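Local structure of mutT/nudix family protein (Listeria innocua, 3I9X) at residues I51-T56 with K61-G66; D113-I118 with L157-L162; E133-G138 with A142-F147. The protein probably acts as a hydrolase of the Nudix family, this chain being the piece of a longer protein that carries the Nudix domain. One frame throughout, in Å; residues are numbered along the deposited sequence.

Contact 1: I51-T56 with K61-G66; sequences IKRSLT and KPNMEG
R53 starts with CG anti to its own carbonyl carbon (chi1 -69°), runs straight to CD and then bends at chi3, which turns the guanidinium edge onto the M64 carbonyl. N63 takes CG anti to the backbone N (chi1 -161°), bringing ND2 to the S54 carbonyl, tilted from its plane. Together they pin the surface loop between strands 43-52 and 69-75 of the Nudix fold, antiparallel neighbours in its sheet. R53 grips side-on, with two nitrogens on one oxygen: NE stands 2.9 Å and NH2 3.0 Å from M64 O. Both come from the same face of that carbonyl, yet the oxygen stays close to the guanidinium plane, so the group is fixed in rotation. The aliphatic part of R53 runs past the backbone of E65, CD lying near E65 O. The carboxylate of E65 leads away to the backbone N of F159 and to K68. N63 bonds twice: its ND2 reaches S54 O at 3.1 Å with the acceptor in the amide plane, and its backbone N gives the shorter bond, 2.8 Å to L55 O. N63 O accepts from G66 N at 2.9 Å, closing a beta turn from N63 to G66. The turn brings G66 against 51-56, its CA 3.2 Å from S54 O in a CA-H...O contact. Farther out, T56 and P62 form a single beta bridge, with T56 CA 3.2 Å from K61 O. Within 51-56, S54 OG donates to T56 O at 3.0 Å, in the carbonyl plane on a lone pair.

Contact 2: D113-I118 with L157-L162; sequences DPRGWI and LAFDHL. With GOL (glycerol), chain B.
F159 packs against D113, P114 and R115 without a hydrogen bond between the two segments. Its CZ sits 3.6 Å above the guanidinium plane of R115, displaced toward the rim, with ring and guanidinium turned 33° apart; NH2 of R115 is 3.7 Å from that CZ. P114 touches at the ring edge, its CD 4.0 Å from F159 CD2. The carboxylate of D113 runs alongside the ring, pointing the same way and inclined to it. The salt bridge lies within 113-118: R115 grips D113 side-on, NE to OD1 at 3.1 Å and NH2 to OD2 at 3.0 Å, each on the syn lone pair. R115 owes this reach to a bend at chi3 (-57°) that brings the guanidinium back to D113. D113 OD1 also accepts from the backbone N of R115 on its anti side, an Asx turn laid over the type I turn D113-G116. This corner precedes strand 118-126 of the Nudix fold, and the type II' turn A158-H161 leads into helix 161-177, so F159 bridges two loops far apart in sequence. A glycerol, probably from the crystallisation liquor, takes further hydrogen bonds. Its O1 donates to D113 OD2 at 2.6 Å, and H161 NE2 donates almost straight to its O2 at 2.9 Å, in the imidazole plane. C2 of the glycerol lies over a face of the F159 ring, and D31 and R112 supply further hydrogen bonds to the ligand. H161 ND1 accepts from the backbone N of V71, which helps fix the ring's rotation.

Contact 3: E133-G138 with A142-F147; sequences EKRAAG and AEIGLF
I144 leaves strand 144-148 toward the helix and meets R135 and A136. Its CB comes 3.8 Å from R135 O and also lies near A136 CA. CG2, anti to the backbone N, rests 3.8 Å from A136 CA and 4.3 Å from A136 CB. CG1, anti to the carbonyl carbon (chi1 -53°), carries CD1 to R135, where this methyl ends over the centre of one guanidinium face, a tight 3.2 Å from CZ. R135 offers that face because its chain bends at both chi2 and chi3, while its nitrogens are engaged elsewhere: NH2 with E93, which by sequence belongs to the Nudix box, and NH1 with D140. The contact lays the last turn of helix 129-137 across an outer strand of the Nudix sheet that pairs with 43-52. The axes of 133-137 and 144-147 approach to 6.9 Å, and their directions differ by 136°. L146, two residues on and on the same face as I144, takes the other flank of A136: CB to CB is 4.2 Å. Beyond it, L146 CD2 reaches E133 CG at 3.6 Å, and the E133 carboxylate continues to a salt bridge with K38.

In the fold
From the N terminus, strand 43-52 runs out into contact 1, which closes a short surface loop before strand 69-75. Contact 2 then opens at the loop ahead of strand 118-126 and closes only at the start of helix 161-177. Contact 3 lies wholly between these ends, joining the end of helix 129-137 to strand 144-148 across a short connection, so contacts 2 and 3 nest while contact 1 precedes both. Contacts 1 and 2 touch, with M64 packing on P114. Contacts 1 and 3 share the sheet, K52 N probably bonding to E143 O where strand 43-52 ends and 144-148 is about to begin. Contacts 2 and 3 stay about 8 Å apart at their nearest atoms.

Contact 1: I51-T56 with K61-G66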
ATOM      1  N   ILE A  51       2.399  21.032  -7.050  1.00 37.15           N
ATOM      2  CA  ILE A  51       3.608  21.774  -6.822  1.00 37.73           C
ATOM      3  C   ILE A  51       4.590  21.526  -7.997  1.00 38.18           C
ATOM      4  O   ILE A  51       4.992  20.387  -8.314  1.00 36.99           O
ATOM      5  CB  ILE A  51       4.252  21.355  -5.500  1.00 36.80           C
ATOM      6  CG1 ILE A  51       3.250  21.516  -4.321  1.00 38.90           C
ATOM      7  CG2 ILE A  51       5.549  22.147  -5.245  1.00 36.50           C
ATOM      8  CD1 ILE A  51       3.848  21.140  -2.971  1.00 38.45           C
ATOM      9  N   LYS A  52       4.982  22.604  -8.660  1.00 39.25           N
ATOM     10  CA  LYS A  52       5.868  22.438  -9.844  1.00 39.62           C
ATOM     11  C   LYS A  52       7.272  22.163  -9.351  1.00 38.58           C
ATOM     12  O   LYS A  52       7.775  22.879  -8.500  1.00 38.63           O
ATOM     13  CB  LYS A  52       5.829  23.682 -10.681  1.00 40.49           C
ATOM     14  CG  LYS A  52       6.565  23.634 -12.025  1.00 43.34           C
ATOM     15  CD  LYS A  52       6.579  25.040 -12.610  1.00 49.60           C
ATOM     16  CE  LYS A  52       5.944  25.103 -13.986  1.00 55.23           C
ATOM     17  NZ  LYS A  52       5.631  26.518 -14.338  1.00 57.26           N
ATOM     18  N   ARG A  53       7.890  21.104  -9.851  1.00 38.99           N
ATOM     19  CA  ARG A  53       9.298  20.847  -9.520  1.00 39.87           C
ATOM     20  C   ARG A  53      10.211  21.936 -10.093  1.00 40.33           C
ATOM     21  O   ARG A  53      10.036  22.373 -11.224  1.00 40.03           O
ATOM     22  CB  ARG A  53       9.743  19.493 -10.024  1.00 40.09           C
ATOM     23  CG  ARG A  53       9.080  18.318  -9.247  1.00 38.94           C
ATOM     24  CD  ARG A  53       9.567  16.996  -9.766  1.00 39.65           C
ATOM     25  NE  ARG A  53      11.021  16.843  -9.631  1.00 40.16           N
ATOM     26  CZ  ARG A  53      11.661  16.536  -8.503  1.00 41.90           C
ATOM     27  NH1 ARG A  53      11.004  16.314  -7.370  1.00 41.52           N
ATOM     28  NH2 ARG A  53      12.972  16.444  -8.510  1.00 43.29           N
ATOM     29  N   SER A  54      11.136  22.383  -9.269  1.00 40.76           N
ATOM     30  CA  SER A  54      12.192  23.292  -9.686  1.00 42.40           C
ATOM     31  C   SER A  54      12.890  22.836 -10.978  1.00 40.73           C
ATOM     32  O   SER A  54      13.048  21.640 -11.230  1.00 39.66           O
ATOM     33  CB  SER A  54      13.235  23.447  -8.551  1.00 43.08           C
ATOM     34  OG  SER A  54      14.285  24.332  -8.941  1.00 46.62           O
ATOM     35  N   LEU A  55      13.305  23.798 -11.795  1.00 40.98           N
ATOM     36  CA  LEU A  55      14.207  23.509 -12.954  1.00 40.01           C
ATOM     37  C   LEU A  55      15.559  22.924 -12.548  1.00 39.18           C
ATOM     38  O   LEU A  55      16.132  22.097 -13.265  1.00 37.79           O
ATOM     39  CB  LEU A  55      14.405  24.765 -13.835  1.00 41.26           C
ATOM     40  CG  LEU A  55      13.123  25.316 -14.515  1.00 40.44           C
ATOM     41  CD1 LEU A  55      13.385  26.663 -15.198  1.00 39.15           C
ATOM     42  CD2 LEU A  55      12.527  24.319 -15.481  1.00 41.22           C
ATOM     43  N   THR A  56      16.050  23.304 -11.381  1.00 39.34           N
ATOM     44  CA  THR A  56      17.325  22.828 -10.921  1.00 41.33           C
ATOM     45  C   THR A  56      17.304  22.078  -9.603  1.00 42.66           C
ATOM     46  O   THR A  56      16.457  22.317  -8.744  1.00 43.27           O
ATOM     47  CB  THR A  56      18.269  23.989 -10.717  1.00 41.60           C
ATOM     48  OG1 THR A  56      17.565  25.021 -10.010  1.00 41.42           O
ATOM     49  CG2 THR A  56      18.717  24.520 -12.065  1.00 43.72           C
ATOM     50  N   LYS A  61      22.156  22.336 -11.284  1.00 46.90           N
ATOM     51  CA  LYS A  61      22.082  21.664 -12.566  1.00 47.30           C
ATOM     52  C   LYS A  61      20.673  21.147 -12.819  1.00 47.32           C
ATOM     53  O   LYS A  61      19.843  21.184 -11.913  1.00 47.54           O
ATOM     54  CB  LYS A  61      23.067  20.524 -12.558  1.00 47.93           C
ATOM     55  CG  LYS A  61      24.490  20.996 -12.335  1.00 50.18           C
ATOM     56  CD  LYS A  61      25.450  20.215 -13.197  1.00 53.45           C
ATOM     57  CE  LYS A  61      26.906  20.584 -12.927  1.00 56.14           C
ATOM     58  NZ  LYS A  61      27.777  19.557 -13.616  1.00 57.20           N
ATOM     59  N   PRO A  62      20.388  20.675 -14.047  1.00 47.14           N
ATOM     60  CA  PRO A  62      19.024  20.319 -14.361  1.00 47.31           C
ATOM     61  C   PRO A  62      18.409  19.277 -13.413  1.00 47.10           C
ATOM     62  O   PRO A  62      19.036  18.270 -13.123  1.00 45.84           O
ATOM     63  CB  PRO A  62      19.127  19.800 -15.784  1.00 47.29           C
ATOM     64  CG  PRO A  62      20.205  20.676 -16.392  1.00 47.73           C
ATOM     65  CD  PRO A  62      21.200  20.807 -15.278  1.00 48.15           C
ATOM     66  N   ASN A  63      17.197  19.565 -12.934  1.00 46.73           N
ATOM     67  CA  ASN A  63      16.537  18.745 -11.888  1.00 46.83           C
ATOM     68  C   ASN A  63      15.905  17.540 -12.555  1.00 46.23           C
ATOM     69  O   ASN A  63      15.308  17.677 -13.615  1.00 46.74           O
ATOM     70  CB  ASN A  63      15.456  19.583 -11.145  1.00 46.20           C
ATOM     71  CG  ASN A  63      15.057  18.981  -9.756  1.00 46.61           C
ATOM     72  OD1 ASN A  63      15.709  18.089  -9.261  1.00 45.75           O
ATOM     73  ND2 ASN A  63      13.965  19.472  -9.171  1.00 41.50           N
ATOM     74  N   MET A  64      15.973  16.372 -11.947  1.00 46.72           N
ATOM     75  CA  MET A  64      15.093  15.270 -12.402  1.00 47.14           C
ATOM     76  C   MET A  64      13.641  15.738 -12.379  1.00 45.27           C
ATOM     77  O   MET A  64      13.211  16.453 -11.477  1.00 43.99           O
ATOM     78  CB  MET A  64      15.198  13.992 -11.581  1.00 48.85           C
ATOM     79  CG  MET A  64      15.250  12.701 -12.499  1.00 54.71           C
ATOM     80  SD  MET A  64      17.035  12.340 -12.938  1.00 65.24           S
ATOM     81  CE  MET A  64      17.853  12.591 -11.341  1.00 64.28           C
ATOM     82  N   GLU A  65      12.930  15.348 -13.415  1.00 43.69           N
ATOM     83  CA  GLU A  65      11.578  15.789 -13.651  1.00 44.15           C
ATOM     84  C   GLU A  65      11.391  17.299 -13.470  1.00 42.44           C
ATOM     85  O   GLU A  65      10.319  17.727 -13.071  1.00 42.27           O
ATOM     86  CB  GLU A  65      10.639  14.989 -12.732  1.00 44.07           C
ATOM     87  CG  GLU A  65      10.660  13.474 -13.005  1.00 46.21           C
ATOM     88  CD  GLU A  65      10.044  13.121 -14.339  1.00 49.77           C
ATOM     89  OE1 GLU A  65       8.856  12.767 -14.419  1.00 51.64           O
ATOM     90  OE2 GLU A  65      10.731  13.242 -15.351  1.00 53.82           O
ATOM     91  N   GLY A  66      12.428  18.099 -13.753  1.00 40.66           N
ATOM     92  CA  GLY A  66      12.366  19.528 -13.513  1.00 39.10           C
ATOM     93  C   GLY A  66      11.245  20.215 -14.291  1.00 39.32           C
ATOM     94  O   GLY A  66      10.912  19.836 -15.425  1.00 37.05           O
TER

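Contact 2: D113-I118 with L157-L162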
ATOM      1  N   ASP A 113       9.868   5.993 -10.889  1.00 48.57           N
ATOM      2  CA  ASP A 113      10.746   7.047 -10.476  1.00 49.76           C
ATOM      3  C   ASP A 113      12.133   6.740 -11.067  1.00 51.59           C
ATOM      4  O   ASP A 113      12.738   5.689 -10.782  1.00 51.05           O
ATOM      5  CB  ASP A 113      10.800   7.083  -8.954  1.00 49.58           C
ATOM      6  CG  ASP A 113      11.407   8.364  -8.390  1.00 50.00           C
ATOM      7  OD1 ASP A 113      12.483   8.808  -8.866  1.00 51.30           O
ATOM      8  OD2 ASP A 113      10.849   8.898  -7.388  1.00 49.28           O
ATOM      9  N   PRO A 114      12.656   7.665 -11.890  1.00 53.79           N
ATOM     10  CA  PRO A 114      13.984   7.456 -12.512  1.00 54.69           C
ATOM     11  C   PRO A 114      15.115   7.480 -11.511  1.00 55.37           C
ATOM     12  O   PRO A 114      16.158   6.929 -11.785  1.00 56.66           O
ATOM     13  CB  PRO A 114      14.108   8.650 -13.480  1.00 55.67           C
ATOM     14  CG  PRO A 114      13.161   9.719 -12.886  1.00 54.69           C
ATOM     15  CD  PRO A 114      12.000   8.891 -12.387  1.00 54.15           C
ATOM     16  N   ARG A 115      14.902   8.082 -10.343  1.00 56.02           N
ATOM     17  CA  ARG A 115      15.939   8.179  -9.339  1.00 56.68           C
ATOM     18  C   ARG A 115      16.301   6.825  -8.686  1.00 56.90           C
ATOM     19  O   ARG A 115      17.347   6.717  -8.050  1.00 58.45           O
ATOM     20  CB  ARG A 115      15.569   9.251  -8.306  1.00 57.04           C
ATOM     21  CG  ARG A 115      15.313  10.679  -8.942  1.00 59.00           C
ATOM     22  CD  ARG A 115      14.716  11.710  -7.943  1.00 60.64           C
ATOM     23  NE  ARG A 115      13.448  11.266  -7.325  1.00 62.04           N
ATOM     24  CZ  ARG A 115      12.697  11.994  -6.487  1.00 62.14           C
ATOM     25  NH1 ARG A 115      13.065  13.229  -6.147  1.00 61.78           N
ATOM     26  NH2 ARG A 115      11.564  11.487  -5.984  1.00 60.75           N
ATOM     27  N   GLY A 116      15.457   5.801  -8.873  1.00 56.18           N
ATOM     28  CA  GLY A 116      15.719   4.426  -8.398  1.00 55.07           C
ATOM     29  C   GLY A 116      14.468   3.558  -8.143  1.00 53.41           C
ATOM     30  O   GLY A 116      13.437   3.708  -8.793  1.00 53.64           O
ATOM     31  N   TRP A 117      14.580   2.620  -7.212  1.00 51.35           N
ATOM     32  CA  TRP A 117      13.451   1.727  -6.856  1.00 50.24           C
ATOM     33  C   TRP A 117      12.685   2.399  -5.699  1.00 47.41           C
ATOM     34  O   TRP A 117      13.093   2.289  -4.527  1.00 45.94           O
ATOM     35  CB  TRP A 117      13.998   0.339  -6.470  1.00 51.10           C
ATOM     36  CG  TRP A 117      12.985  -0.709  -6.112  1.00 52.58           C
ATOM     37  CD1 TRP A 117      11.648  -0.659  -6.303  1.00 55.51           C
ATOM     38  CD2 TRP A 117      13.270  -1.998  -5.556  1.00 54.47           C
ATOM     39  NE1 TRP A 117      11.068  -1.831  -5.871  1.00 58.22           N
ATOM     40  CE2 TRP A 117      12.049  -2.668  -5.409  1.00 56.22           C
ATOM     41  CE3 TRP A 117      14.447  -2.649  -5.175  1.00 56.03           C
ATOM     42  CZ2 TRP A 117      11.964  -3.972  -4.908  1.00 56.99           C
ATOM     43  CZ3 TRP A 117      14.368  -3.944  -4.658  1.00 57.03           C
ATOM     44  CH2 TRP A 117      13.138  -4.589  -4.529  1.00 57.11           C
ATOM     45  N   ILE A 118      11.660   3.193  -6.030  1.00 44.41           N
ATOM     46  CA  ILE A 118      10.988   3.988  -4.974  1.00 43.44           C
ATOM     47  C   ILE A 118       9.525   3.580  -4.954  1.00 41.74           C
ATOM     48  O   ILE A 118       8.871   3.513  -5.997  1.00 41.00           O
ATOM     49  CB  ILE A 118      11.206   5.521  -5.154  1.00 43.78           C
ATOM     50  CG1 ILE A 118      12.696   5.863  -5.006  1.00 45.34           C
ATOM     51  CG2 ILE A 118      10.453   6.315  -4.105  1.00 41.39           C
ATOM     52  CD1 ILE A 118      13.094   7.142  -5.695  1.00 48.04           C
ATOM     53  N   LEU A 157       3.066  16.288 -15.820  1.00 40.56           N
ATOM     54  CA  LEU A 157       3.096  15.743 -14.459  1.00 38.90           C
ATOM     55  C   LEU A 157       4.334  14.886 -14.194  1.00 38.07           C
ATOM     56  O   LEU A 157       4.690  14.044 -15.008  1.00 38.25           O
ATOM     57  CB  LEU A 157       1.824  14.920 -14.207  1.00 38.66           C
ATOM     58  CG  LEU A 157       0.509  15.694 -13.989  1.00 38.80           C
ATOM     59  CD1 LEU A 157      -0.682  14.799 -14.122  1.00 37.87           C
ATOM     60  CD2 LEU A 157       0.460  16.403 -12.634  1.00 38.70           C
ATOM     61  N   ALA A 158       4.971  15.083 -13.048  1.00 36.72           N
ATOM     62  CA  ALA A 158       6.157  14.332 -12.666  1.00 37.77           C
ATOM     63  C   ALA A 158       5.867  12.833 -12.398  1.00 39.27           C
ATOM     64  O   ALA A 158       4.767  12.465 -11.948  1.00 38.29           O
ATOM     65  CB  ALA A 158       6.816  14.990 -11.424  1.00 38.01           C
ATOM     66  N   PHE A 159       6.834  11.978 -12.737  1.00 40.23           N
ATOM     67  CA  PHE A 159       6.856  10.556 -12.322  1.00 40.54           C
ATOM     68  C   PHE A 159       5.620   9.874 -12.846  1.00 40.41           C
ATOM     69  O   PHE A 159       5.249  10.070 -14.017  1.00 41.16           O
ATOM     70  CB  PHE A 159       6.933  10.428 -10.781  1.00 41.22           C
ATOM     71  CG  PHE A 159       7.987  11.306 -10.134  1.00 42.22           C
ATOM     72  CD1 PHE A 159       7.614  12.368  -9.310  1.00 43.01           C
ATOM     73  CD2 PHE A 159       9.344  11.041 -10.302  1.00 41.72           C
ATOM     74  CE1 PHE A 159       8.568  13.177  -8.699  1.00 41.12           C
ATOM     75  CE2 PHE A 159      10.301  11.867  -9.701  1.00 43.25           C
ATOM     76  CZ  PHE A 159       9.910  12.924  -8.907  1.00 42.74           C
ATOM     77  N   ASP A 160       4.969   9.053 -12.027  1.00 39.84           N
ATOM     78  CA  ASP A 160       3.708   8.447 -12.469  1.00 39.48           C
ATOM     79  C   ASP A 160       2.519   9.224 -11.942  1.00 38.84           C
ATOM     80  O   ASP A 160       1.431   8.659 -11.803  1.00 40.37           O
ATOM     81  CB  ASP A 160       3.606   6.960 -12.042  1.00 39.30           C
ATOM     82  CG  ASP A 160       3.795   6.746 -10.564  1.00 38.33           C
ATOM     83  OD1 ASP A 160       4.099   7.694  -9.805  1.00 43.12           O
ATOM     84  OD2 ASP A 160       3.718   5.583 -10.147  1.00 41.51           O
ATOM     85  N   HIS A 161       2.698  10.496 -11.613  1.00 37.76           N
ATOM     86  CA  HIS A 161       1.638  11.210 -10.916  1.00 37.84           C
ATOM     87  C   HIS A 161       0.338  11.379 -11.685  1.00 39.24           C
ATOM     88  O   HIS A 161      -0.715  11.566 -11.033  1.00 38.68           O
ATOM     89  CB  HIS A 161       2.114  12.525 -10.305  1.00 36.65           C
ATOM     90  CG  HIS A 161       3.020  12.323  -9.148  1.00 35.07           C
ATOM     91  ND1 HIS A 161       3.454  13.349  -8.329  1.00 33.71           N
ATOM     92  CD2 HIS A 161       3.606  11.197  -8.688  1.00 35.68           C
ATOM     93  CE1 HIS A 161       4.258  12.855  -7.405  1.00 36.60           C
ATOM     94  NE2 HIS A 161       4.360  11.547  -7.597  1.00 35.83           N
ATOM     95  N   LEU A 162       0.388  11.291 -13.017  1.00 39.61           N
ATOM     96  CA  LEU A 162      -0.816  11.250 -13.816  1.00 41.52           C
ATOM     97  C   LEU A 162      -1.652  10.005 -13.445  1.00 43.23           C
ATOM     98  O   LEU A 162      -2.887  10.070 -13.350  1.00 42.26           O
ATOM     99  CB  LEU A 162      -0.506  11.188 -15.312  1.00 41.08           C
ATOM    100  CG  LEU A 162      -1.788  11.124 -16.175  1.00 43.67           C
ATOM    101  CD1 LEU A 162      -2.745  12.255 -15.805  1.00 39.99           C
ATOM    102  CD2 LEU A 162      -1.531  11.082 -17.743  1.00 43.03           C
TER
HETATM  103  C1  GOL B 186       8.371   9.278  -5.385  1.00 42.27           C
HETATM  104  O1  GOL B 186       8.564   8.243  -6.336  1.00 42.60           O
HETATM  105  C2  GOL B 186       7.420  10.348  -5.935  1.00 40.99           C
HETATM  106  O2  GOL B 186       6.107   9.846  -5.998  1.00 40.23           O
HETATM  107  C3  GOL B 186       7.420  11.608  -5.091  1.00 42.23           C
HETATM  108  O3  GOL B 186       7.438  11.330  -3.689  1.00 41.62           O

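Contact 3: E133-G138 with A142-F147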
ATOM      1  N   GLU A 133      -6.097  27.475  -1.185  1.00 54.05           N
ATOM      2  CA  GLU A 133      -5.994  28.813  -1.819  1.00 55.66           C
ATOM      3  C   GLU A 133      -4.866  29.632  -1.204  1.00 56.82           C
ATOM      4  O   GLU A 133      -4.100  30.243  -1.930  1.00 57.00           O
ATOM      5  CB  GLU A 133      -7.332  29.574  -1.748  1.00 55.95           C
ATOM      6  CG  GLU A 133      -8.436  29.001  -2.651  1.00 56.83           C
ATOM      7  CD  GLU A 133      -9.859  29.488  -2.309  1.00 60.72           C
ATOM      8  OE1 GLU A 133     -10.112  29.959  -1.169  1.00 59.99           O
ATOM      9  OE2 GLU A 133     -10.749  29.364  -3.195  1.00 62.70           O
ATOM     10  N   LYS A 134      -4.723  29.608   0.116  1.00 58.89           N
ATOM     11  CA  LYS A 134      -3.601  30.317   0.777  1.00 60.94           C
ATOM     12  C   LYS A 134      -2.239  29.944   0.193  1.00 61.46           C
ATOM     13  O   LYS A 134      -1.439  30.829  -0.166  1.00 61.96           O
ATOM     14  CB  LYS A 134      -3.578  30.068   2.289  1.00 61.64           C
ATOM     15  CG  LYS A 134      -4.422  31.033   3.133  1.00 65.39           C
ATOM     16  CD  LYS A 134      -4.024  31.005   4.644  1.00 69.49           C
ATOM     17  CE  LYS A 134      -2.579  31.550   4.902  1.00 71.99           C
ATOM     18  NZ  LYS A 134      -2.144  31.489   6.349  1.00 71.39           N
ATOM     19  N   ARG A 135      -1.962  28.642   0.096  1.00 61.89           N
ATOM     20  CA  ARG A 135      -0.651  28.186  -0.407  1.00 62.23           C
ATOM     21  C   ARG A 135      -0.460  28.486  -1.885  1.00 61.49           C
ATOM     22  O   ARG A 135       0.636  28.839  -2.299  1.00 61.14           O
ATOM     23  CB  ARG A 135      -0.429  26.688  -0.140  1.00 63.00           C
ATOM     24  CG  ARG A 135       0.213  26.421   1.202  1.00 66.77           C
ATOM     25  CD  ARG A 135       1.747  26.686   1.195  1.00 69.78           C
ATOM     26  NE  ARG A 135       2.537  25.560   0.688  1.00 72.53           N
ATOM     27  CZ  ARG A 135       3.824  25.628   0.326  1.00 74.90           C
ATOM     28  NH1 ARG A 135       4.503  26.778   0.386  1.00 74.92           N
ATOM     29  NH2 ARG A 135       4.436  24.537  -0.132  1.00 75.34           N
ATOM     30  N   ALA A 136      -1.522  28.355  -2.673  1.00 61.00           N
ATOM     31  CA  ALA A 136      -1.448  28.666  -4.095  1.00 61.46           C
ATOM     32  C   ALA A 136      -1.250  30.175  -4.338  1.00 62.68           C
ATOM     33  O   ALA A 136      -0.743  30.576  -5.383  1.00 61.70           O
ATOM     34  CB  ALA A 136      -2.659  28.172  -4.810  1.00 59.92           C
ATOM     35  N   ALA A 137      -1.654  30.999  -3.369  1.00 64.72           N
ATOM     36  CA  ALA A 137      -1.571  32.460  -3.503  1.00 66.35           C
ATOM     37  C   ALA A 137      -0.404  33.078  -2.713  1.00 67.71           C
ATOM     38  O   ALA A 137      -0.108  34.249  -2.897  1.00 68.18           O
ATOM     39  CB  ALA A 137      -2.906  33.115  -3.102  1.00 65.98           C
ATOM     40  N   GLY A 138       0.259  32.302  -1.853  1.00 69.20           N
ATOM     41  CA  GLY A 138       1.366  32.813  -1.046  1.00 70.15           C
ATOM     42  C   GLY A 138       2.657  33.125  -1.798  1.00 71.43           C
ATOM     43  O   GLY A 138       2.656  33.394  -3.012  1.00 71.03           O
ATOM     44  N   ALA A 142       4.111  31.027  -7.972  1.00 65.62           N
ATOM     45  CA  ALA A 142       4.462  30.558  -9.342  1.00 63.96           C
ATOM     46  C   ALA A 142       4.672  29.024  -9.406  1.00 62.09           C
ATOM     47  O   ALA A 142       4.517  28.386 -10.458  1.00 61.99           O
ATOM     48  CB  ALA A 142       5.737  31.300  -9.840  1.00 64.15           C
ATOM     49  N   GLU A 143       5.011  28.488  -8.232  1.00 59.29           N
ATOM     50  CA  GLU A 143       5.434  27.139  -7.968  1.00 57.70           C
ATOM     51  C   GLU A 143       4.217  26.232  -7.560  1.00 55.16           C
ATOM     52  O   GLU A 143       4.253  25.022  -7.751  1.00 53.15           O
ATOM     53  CB  GLU A 143       6.412  27.284  -6.787  1.00 58.64           C
ATOM     54  CG  GLU A 143       7.389  26.178  -6.513  1.00 62.33           C
ATOM     55  CD  GLU A 143       7.977  26.252  -5.064  1.00 65.10           C
ATOM     56  OE1 GLU A 143       8.002  25.199  -4.379  1.00 65.46           O
ATOM     57  OE2 GLU A 143       8.391  27.361  -4.615  1.00 68.19           O
ATOM     58  N   ILE A 144       3.146  26.838  -7.015  1.00 52.54           N
ATOM     59  CA  ILE A 144       1.989  26.100  -6.470  1.00 50.10           C
ATOM     60  C   ILE A 144       0.685  26.497  -7.107  1.00 48.65           C
ATOM     61  O   ILE A 144       0.361  27.664  -7.148  1.00 48.62           O
ATOM     62  CB  ILE A 144       1.852  26.358  -4.965  1.00 50.11           C
ATOM     63  CG1 ILE A 144       3.193  26.041  -4.290  1.00 49.77           C
ATOM     64  CG2 ILE A 144       0.678  25.543  -4.385  1.00 49.22           C
ATOM     65  CD1 ILE A 144       3.171  26.113  -2.802  1.00 50.14           C
ATOM     66  N   GLY A 145      -0.092  25.529  -7.590  1.00 46.74           N
ATOM     67  CA  GLY A 145      -1.396  25.823  -8.153  1.00 44.73           C
ATOM     68  C   GLY A 145      -2.525  24.963  -7.595  1.00 44.37           C
ATOM     69  O   GLY A 145      -2.325  23.811  -7.199  1.00 41.93           O
ATOM     70  N   LEU A 146      -3.726  25.542  -7.571  1.00 43.37           N
ATOM     71  CA  LEU A 146      -4.929  24.825  -7.205  1.00 43.23           C
ATOM     72  C   LEU A 146      -5.736  24.644  -8.466  1.00 42.98           C
ATOM     73  O   LEU A 146      -6.352  25.603  -8.940  1.00 44.56           O
ATOM     74  CB  LEU A 146      -5.675  25.603  -6.134  1.00 42.06           C
ATOM     75  CG  LEU A 146      -6.902  24.976  -5.486  1.00 43.29           C
ATOM     76  CD1 LEU A 146      -6.684  23.533  -4.815  1.00 37.06           C
ATOM     77  CD2 LEU A 146      -7.420  26.015  -4.457  1.00 41.53           C
ATOM     78  N   PHE A 147      -5.715  23.433  -9.029  1.00 42.53           N
ATOM     79  CA  PHE A 147      -6.265  23.184 -10.366  1.00 42.84           C
ATOM     80  C   PHE A 147      -7.578  22.410 -10.304  1.00 42.86           C
ATOM     81  O   PHE A 147      -7.679  21.421  -9.572  1.00 41.96           O
ATOM     82  CB  PHE A 147      -5.293  22.349 -11.253  1.00 42.19           C
ATOM     83  CG  PHE A 147      -3.976  23.028 -11.556  1.00 43.95           C
ATOM     84  CD1 PHE A 147      -3.842  23.865 -12.666  1.00 44.61           C
ATOM     85  CD2 PHE A 147      -2.881  22.844 -10.729  1.00 43.19           C
ATOM     86  CE1 PHE A 147      -2.633  24.499 -12.933  1.00 46.46           C
ATOM     87  CE2 PHE A 147      -1.667  23.453 -10.999  1.00 45.18           C
ATOM     88  CZ  PHE A 147      -1.539  24.289 -12.098  1.00 46.95           C
TER